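Local coordinates for protocadherin gamma-B3 (Homo sapiens, PDB 5K8R), which probably mediates calcium-dependent cell adhesion through its extracellular cadherin repeats and may help establish specific neuronal connections in the brain, at residues P101-L115 and S193-D207. Numbering follows the deposited sequence.
Sequences PTFSQNITELEISEL and SCTTQIRVIVADAND. With CA (calcium ion), chain J; CA (calcium ion), chain I; CA (calcium ion), chain H.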
loop_
_atom_site.group_PDB
_atom_site.type_symbol
_atom_site.label_atom_id
_atom_site.label_comp_id
_atom_site.label_asym_id
_atom_site.label_seq_id
_atom_site.Cartn_x
_atom_site.Cartn_y
_atom_site.Cartn_z
ATOM N N PRO A 101 -14.209 6.002 37.191
ATOM C CA PRO A 101 -13.888 6.394 35.817
ATOM C C PRO A 101 -14.480 5.406 34.825
ATOM O O PRO A 101 -14.892 4.298 35.176
ATOM C CB PRO A 101 -12.355 6.370 35.784
ATOM C CG PRO A 101 -11.972 5.437 36.888
ATOM C CD PRO A 101 -13.009 5.627 37.958
ATOM N N THR A 102 -14.523 5.825 33.562
ATOM C CA THR A 102 -15.115 4.992 32.527
ATOM C C THR A 102 -14.431 5.261 31.196
ATOM O O THR A 102 -14.007 6.384 30.911
ATOM C CB THR A 102 -16.626 5.237 32.402
ATOM O OG1 THR A 102 -17.134 4.540 31.257
ATOM C CG2 THR A 102 -16.921 6.722 32.259
ATOM N N PHE A 103 -14.317 4.211 30.390
ATOM C CA PHE A 103 -13.873 4.314 29.010
ATOM C C PHE A 103 -15.069 4.195 28.072
ATOM O O PHE A 103 -16.115 3.646 28.426
ATOM C CB PHE A 103 -12.836 3.237 28.681
ATOM C CG PHE A 103 -11.484 3.488 29.288
ATOM C CD1 PHE A 103 -11.111 2.865 30.467
ATOM C CD2 PHE A 103 -10.585 4.347 28.676
ATOM C CE1 PHE A 103 -9.866 3.094 31.025
ATOM C CE2 PHE A 103 -9.339 4.580 29.228
ATOM C CZ PHE A 103 -8.979 3.953 30.405
ATOM N N SER A 104 -14.900 4.724 26.858
ATOM C CA SER A 104 -16.001 4.729 25.899
ATOM C C SER A 104 -16.385 3.314 25.486
ATOM O O SER A 104 -17.574 3.003 25.345
ATOM C CB SER A 104 -15.625 5.561 24.673
ATOM O OG SER A 104 -15.355 6.904 25.033
ATOM N N GLN A 105 -15.398 2.443 25.290
ATOM C CA GLN A 105 -15.653 1.067 24.898
ATOM C C GLN A 105 -14.706 0.142 25.646
ATOM O O GLN A 105 -13.592 0.528 26.011
ATOM C CB GLN A 105 -15.502 0.876 23.381
ATOM C CG GLN A 105 -14.193 1.389 22.814
ATOM C CD GLN A 105 -14.150 1.315 21.300
ATOM O OE1 GLN A 105 -15.141 0.968 20.657
ATOM N NE2 GLN A 105 -13.000 1.640 20.722
ATOM N N ASN A 106 -15.167 -1.089 25.874
ATOM C CA ASN A 106 -14.370 -2.049 26.630
ATOM C C ASN A 106 -13.156 -2.515 25.836
ATOM O O ASN A 106 -12.088 -2.752 26.409
ATOM C CB ASN A 106 -15.237 -3.242 27.035
ATOM C CG ASN A 106 -16.424 -2.837 27.888
ATOM O OD1 ASN A 106 -17.570 -3.135 27.556
ATOM N ND2 ASN A 106 -16.153 -2.152 28.994
ATOM N N ILE A 107 -13.300 -2.652 24.519
ATOM C CA ILE A 107 -12.220 -3.084 23.641
ATOM C C ILE A 107 -12.041 -2.039 22.549
ATOM O O ILE A 107 -13.018 -1.622 21.916
ATOM C CB ILE A 107 -12.500 -4.468 23.027
ATOM C CG1 ILE A 107 -12.736 -5.507 24.125
ATOM C CG2 ILE A 107 -11.344 -4.899 22.134
ATOM C CD1 ILE A 107 -12.955 -6.909 23.600
ATOM N N THR A 108 -10.798 -1.622 22.330
ATOM C CA THR A 108 -10.453 -0.652 21.299
ATOM C C THR A 108 -9.398 -1.255 20.382
ATOM O O THR A 108 -8.390 -1.787 20.858
ATOM C CB THR A 108 -9.926 0.650 21.914
ATOM O OG1 THR A 108 -10.924 1.219 22.773
ATOM C CG2 THR A 108 -9.568 1.650 20.824
ATOM N N GLU A 109 -9.634 -1.178 19.075
ATOM C CA GLU A 109 -8.664 -1.645 18.096
ATOM C C GLU A 109 -7.786 -0.486 17.639
ATOM O O GLU A 109 -8.253 0.649 17.506
ATOM C CB GLU A 109 -9.360 -2.284 16.894
ATOM C CG GLU A 109 -9.986 -3.636 17.188
ATOM C CD GLU A 109 -10.478 -4.333 15.937
ATOM O OE1 GLU A 109 -10.542 -3.675 14.877
ATOM O OE2 GLU A 109 -10.797 -5.538 16.012
ATOM N N LEU A 110 -6.536 -0.783 17.402
ATOM C CA LEU A 110 -5.583 0.196 16.993
ATOM C C LEU A 110 -4.691 -0.384 15.924
ATOM O O LEU A 110 -3.985 -1.313 16.181
ATOM C CB LEU A 110 -4.748 0.540 18.207
ATOM C CG LEU A 110 -3.611 1.504 18.061
ATOM C CD1 LEU A 110 -4.158 2.841 17.649
ATOM C CD2 LEU A 110 -2.918 1.632 19.378
ATOM N N GLU A 111 -4.730 0.182 14.732
ATOM C CA GLU A 111 -3.923 -0.283 13.611
ATOM C C GLU A 111 -2.587 0.451 13.610
ATOM O O GLU A 111 -2.550 1.685 13.553
ATOM C CB GLU A 111 -4.652 -0.069 12.285
ATOM C CG GLU A 111 -5.936 -0.869 12.138
ATOM C CD GLU A 111 -6.134 -1.395 10.730
ATOM O OE1 GLU A 111 -5.180 -1.316 9.926
ATOM O OE2 GLU A 111 -7.239 -1.893 10.428
ATOM N N ILE A 112 -1.497 -0.310 13.670
ATOM C CA ILE A 112 -0.143 0.230 13.663
ATOM C C ILE A 112 0.685 -0.583 12.678
ATOM O O ILE A 112 0.726 -1.815 12.769
ATOM C CB ILE A 112 0.499 0.191 15.064
ATOM C CG1 ILE A 112 -0.299 1.051 16.048
ATOM C CG2 ILE A 112 1.949 0.646 14.998
ATOM C CD1 ILE A 112 0.212 0.984 17.472
ATOM N N SER A 113 1.339 0.099 11.743
ATOM C CA SER A 113 2.171 -0.594 10.771
ATOM C C SER A 113 3.465 -1.071 11.419
ATOM O O SER A 113 3.977 -0.461 12.361
ATOM C CB SER A 113 2.490 0.315 9.584
ATOM O OG SER A 113 3.569 1.183 9.884
ATOM N N GLU A 114 3.995 -2.178 10.897
ATOM C CA GLU A 114 5.243 -2.730 11.410
ATOM C C GLU A 114 6.450 -1.855 11.095
ATOM O O GLU A 114 7.534 -2.115 11.625
ATOM C CB GLU A 114 5.458 -4.136 10.850
ATOM C CG GLU A 114 5.249 -4.234 9.352
ATOM C CD GLU A 114 5.327 -5.657 8.842
ATOM O OE1 GLU A 114 5.960 -6.501 9.510
ATOM O OE2 GLU A 114 4.750 -5.931 7.769
ATOM N N LEU A 115 6.291 -0.835 10.253
ATOM C CA LEU A 115 7.359 0.122 9.992
ATOM C C LEU A 115 7.513 1.154 11.102
ATOM O O LEU A 115 8.381 2.026 10.995
ATOM C CB LEU A 115 7.115 0.839 8.661
ATOM C CG LEU A 115 7.333 0.020 7.388
ATOM C CD1 LEU A 115 6.996 0.842 6.154
ATOM C CD2 LEU A 115 8.763 -0.493 7.321
ATOM N N SER A 193 -11.596 2.565 39.969
ATOM C CA SER A 193 -10.821 2.300 38.767
ATOM C C SER A 193 -11.703 1.642 37.717
ATOM O O SER A 193 -12.826 1.208 37.992
ATOM C CB SER A 193 -9.608 1.412 39.074
ATOM O OG SER A 193 -10.015 0.145 39.560
ATOM N N CYS A 194 -11.176 1.574 36.496
ATOM C CA CYS A 194 -11.830 0.858 35.409
ATOM C C CYS A 194 -10.767 0.402 34.421
ATOM O O CYS A 194 -9.659 0.942 34.378
ATOM C CB CYS A 194 -12.880 1.723 34.704
ATOM S SG CYS A 194 -12.193 3.098 33.762
ATOM N N THR A 195 -11.116 -0.604 33.623
ATOM C CA THR A 195 -10.179 -1.206 32.689
ATOM C C THR A 195 -10.765 -1.227 31.284
ATOM O O THR A 195 -11.980 -1.334 31.096
ATOM C CB THR A 195 -9.806 -2.637 33.104
ATOM O OG1 THR A 195 -10.999 -3.411 33.280
ATOM C CG2 THR A 195 -9.011 -2.628 34.401
ATOM N N THR A 196 -9.876 -1.120 30.301
ATOM C CA THR A 196 -10.221 -1.264 28.896
ATOM C C THR A 196 -9.121 -2.062 28.214
ATOM O O THR A 196 -7.963 -2.036 28.637
ATOM C CB THR A 196 -10.405 0.096 28.203
ATOM O OG1 THR A 196 -10.770 -0.106 26.832
ATOM C CG2 THR A 196 -9.120 0.910 28.266
ATOM N N GLN A 197 -9.492 -2.784 27.163
ATOM C CA GLN A 197 -8.561 -3.624 26.427
ATOM C C GLN A 197 -8.258 -2.998 25.072
ATOM O O GLN A 197 -9.157 -2.482 24.400
ATOM C CB GLN A 197 -9.120 -5.037 26.246
ATOM C CG GLN A 197 -9.242 -5.813 27.549
ATOM C CD GLN A 197 -9.804 -7.206 27.349
ATOM O OE1 GLN A 197 -10.342 -7.525 26.290
ATOM N NE2 GLN A 197 -9.679 -8.046 28.371
ATOM N N ILE A 198 -6.989 -3.039 24.682
ATOM C CA ILE A 198 -6.522 -2.451 23.432
ATOM C C ILE A 198 -5.951 -3.575 22.581
ATOM O O ILE A 198 -4.920 -4.165 22.932
ATOM C CB ILE A 198 -5.477 -1.354 23.666
ATOM C CG1 ILE A 198 -6.029 -0.280 24.604
ATOM C CG2 ILE A 198 -5.046 -0.740 22.341
ATOM C CD1 ILE A 198 -5.005 0.754 25.010
ATOM N N ARG A 199 -6.613 -3.877 21.468
ATOM C CA ARG A 199 -6.136 -4.877 20.517
ATOM C C ARG A 199 -5.370 -4.149 19.418
ATOM O O ARG A 199 -5.965 -3.609 18.481
ATOM C CB ARG A 199 -7.289 -5.699 19.950
ATOM C CG ARG A 199 -6.863 -6.665 18.851
ATOM C CD ARG A 199 -7.936 -7.699 18.530
ATOM N NE ARG A 199 -9.216 -7.093 18.171
ATOM C CZ ARG A 199 -10.278 -7.064 18.969
ATOM N NH1 ARG A 199 -10.217 -7.610 20.177
ATOM N NH2 ARG A 199 -11.402 -6.492 18.561
ATOM N N VAL A 200 -4.048 -4.124 19.546
ATOM C CA VAL A 200 -3.182 -3.557 18.520
ATOM C C VAL A 200 -3.049 -4.566 17.388
ATOM O O VAL A 200 -2.517 -5.664 17.580
ATOM C CB VAL A 200 -1.807 -3.192 19.095
ATOM C CG1 VAL A 200 -0.887 -2.691 17.990
ATOM C CG2 VAL A 200 -1.949 -2.152 20.194
ATOM N N ILE A 201 -3.541 -4.199 16.209
ATOM C CA ILE A 201 -3.423 -5.026 15.014
ATOM C C ILE A 201 -2.285 -4.467 14.170
ATOM O O ILE A 201 -2.292 -3.284 13.804
ATOM C CB ILE A 201 -4.743 -5.072 14.227
ATOM C CG1 ILE A 201 -4.643 -6.059 13.062
ATOM C CG2 ILE A 201 -5.136 -3.681 13.752
ATOM C CD1 ILE A 201 -5.978 -6.396 12.432
ATOM N N VAL A 202 -1.302 -5.312 13.872
ATOM C CA VAL A 202 -0.097 -4.881 13.171
ATOM C C VAL A 202 -0.397 -4.827 11.677
ATOM O O VAL A 202 -0.625 -5.860 11.042
ATOM C CB VAL A 202 1.087 -5.811 13.465
ATOM C CG1 VAL A 202 2.363 -5.256 12.852
ATOM C CG2 VAL A 202 1.247 -6.005 14.966
ATOM N N ALA A 203 -0.395 -3.622 11.112
ATOM C CA ALA A 203 -0.602 -3.470 9.679
ATOM C C ALA A 203 0.629 -3.940 8.913
ATOM O O ALA A 203 1.767 -3.671 9.309
ATOM C CB ALA A 203 -0.914 -2.014 9.336
ATOM N N ASP A 204 0.394 -4.640 7.806
ATOM C CA ASP A 204 1.478 -5.240 7.041
ATOM C C ASP A 204 2.242 -4.189 6.246
ATOM O O ASP A 204 1.658 -3.244 5.708
ATOM C CB ASP A 204 0.936 -6.303 6.086
ATOM C CG ASP A 204 2.038 -7.019 5.323
ATOM O OD1 ASP A 204 3.020 -7.456 5.961
ATOM O OD2 ASP A 204 1.925 -7.139 4.086
ATOM N N ALA A 205 3.557 -4.366 6.174
ATOM C CA ALA A 205 4.418 -3.590 5.298
ATOM C C ALA A 205 5.176 -4.536 4.378
ATOM O O ALA A 205 5.369 -5.715 4.687
ATOM C CB ALA A 205 5.402 -2.728 6.096
ATOM N N ASN A 206 5.605 -4.010 3.234
ATOM C CA ASN A 206 6.304 -4.817 2.234
ATOM C C ASN A 206 7.800 -4.885 2.549
ATOM O O ASN A 206 8.656 -4.446 1.782
ATOM C CB ASN A 206 6.056 -4.259 0.838
ATOM C CG ASN A 206 6.440 -5.238 -0.253
ATOM O OD1 ASN A 206 6.040 -6.401 -0.226
ATOM N ND2 ASN A 206 7.232 -4.775 -1.211
ATOM N N ASP A 207 8.105 -5.458 3.712
ATOM C CA ASP A 207 9.478 -5.592 4.178
ATOM C C ASP A 207 10.080 -6.955 3.861
ATOM O O ASP A 207 11.153 -7.283 4.380
ATOM C CB ASP A 207 9.553 -5.321 5.685
ATOM C CG ASP A 207 8.509 -6.091 6.475
ATOM O OD1 ASP A 207 8.025 -7.133 5.987
ATOM O OD2 ASP A 207 8.175 -5.652 7.597
HETATM CA CA CA J . 5.591 -7.594 6.226
HETATM CA CA CA I . 8.144 -7.717 9.027
HETATM CA CA CA H . 6.606 -8.739 -0.192
HETATM O O HOH W 1 -10.160 1.850 25.273
HETATM O O HOH W 2 9.719 -6.766 10.715
#
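E109 and R199 lie side by side on one face of a parallel strand pair, 107-113 against 193-203, in the second cadherin repeat. The guanidinium turns its edge to a single carboxylate oxygen: R199 NE lies 3.1 Å and R199 NH2 2.8 Å from E109 OE2, with the two planes 89° apart. Such a salt bridge suits this outer face. On the opposite face I112, V200 and V202 are buried, and L110, partly exposed, lays CD2 alongside V200 CG2 at 4.0 Å. Ahead of strand 107-113, F103 lies under T196 of the partner strand, whose methyl CG2 sits 3.4 Å from the ring centroid, a CH-pi contact; C194 SG approaches that ring obliquely. Chi1 of -179° swings T196 OG1 between the carbonyls Q105 O and N106 O, 3.0 Å from each.

A ladder of backbone bonds runs from Q197 N to N106 O as far as E114 N to A203 O, where E114 joins strand pairing to metal binding. Its OE2 accepts A205 N on the anti lone pair and binds one calcium at 2.4 Å; OE1 binds a second. D207 bridges both ions from the opposite direction. D204 OD1 and A205 O also bind the first, which E173 and D240 complete; D171 and E173 serve the second, in the calcium-braced linker to the third repeat. Strand 107-113 edges its sheet; beyond 193-203 runs antiparallel 177-186, then 138-142, while F148 of strand 148-154 packs on I112 and V200.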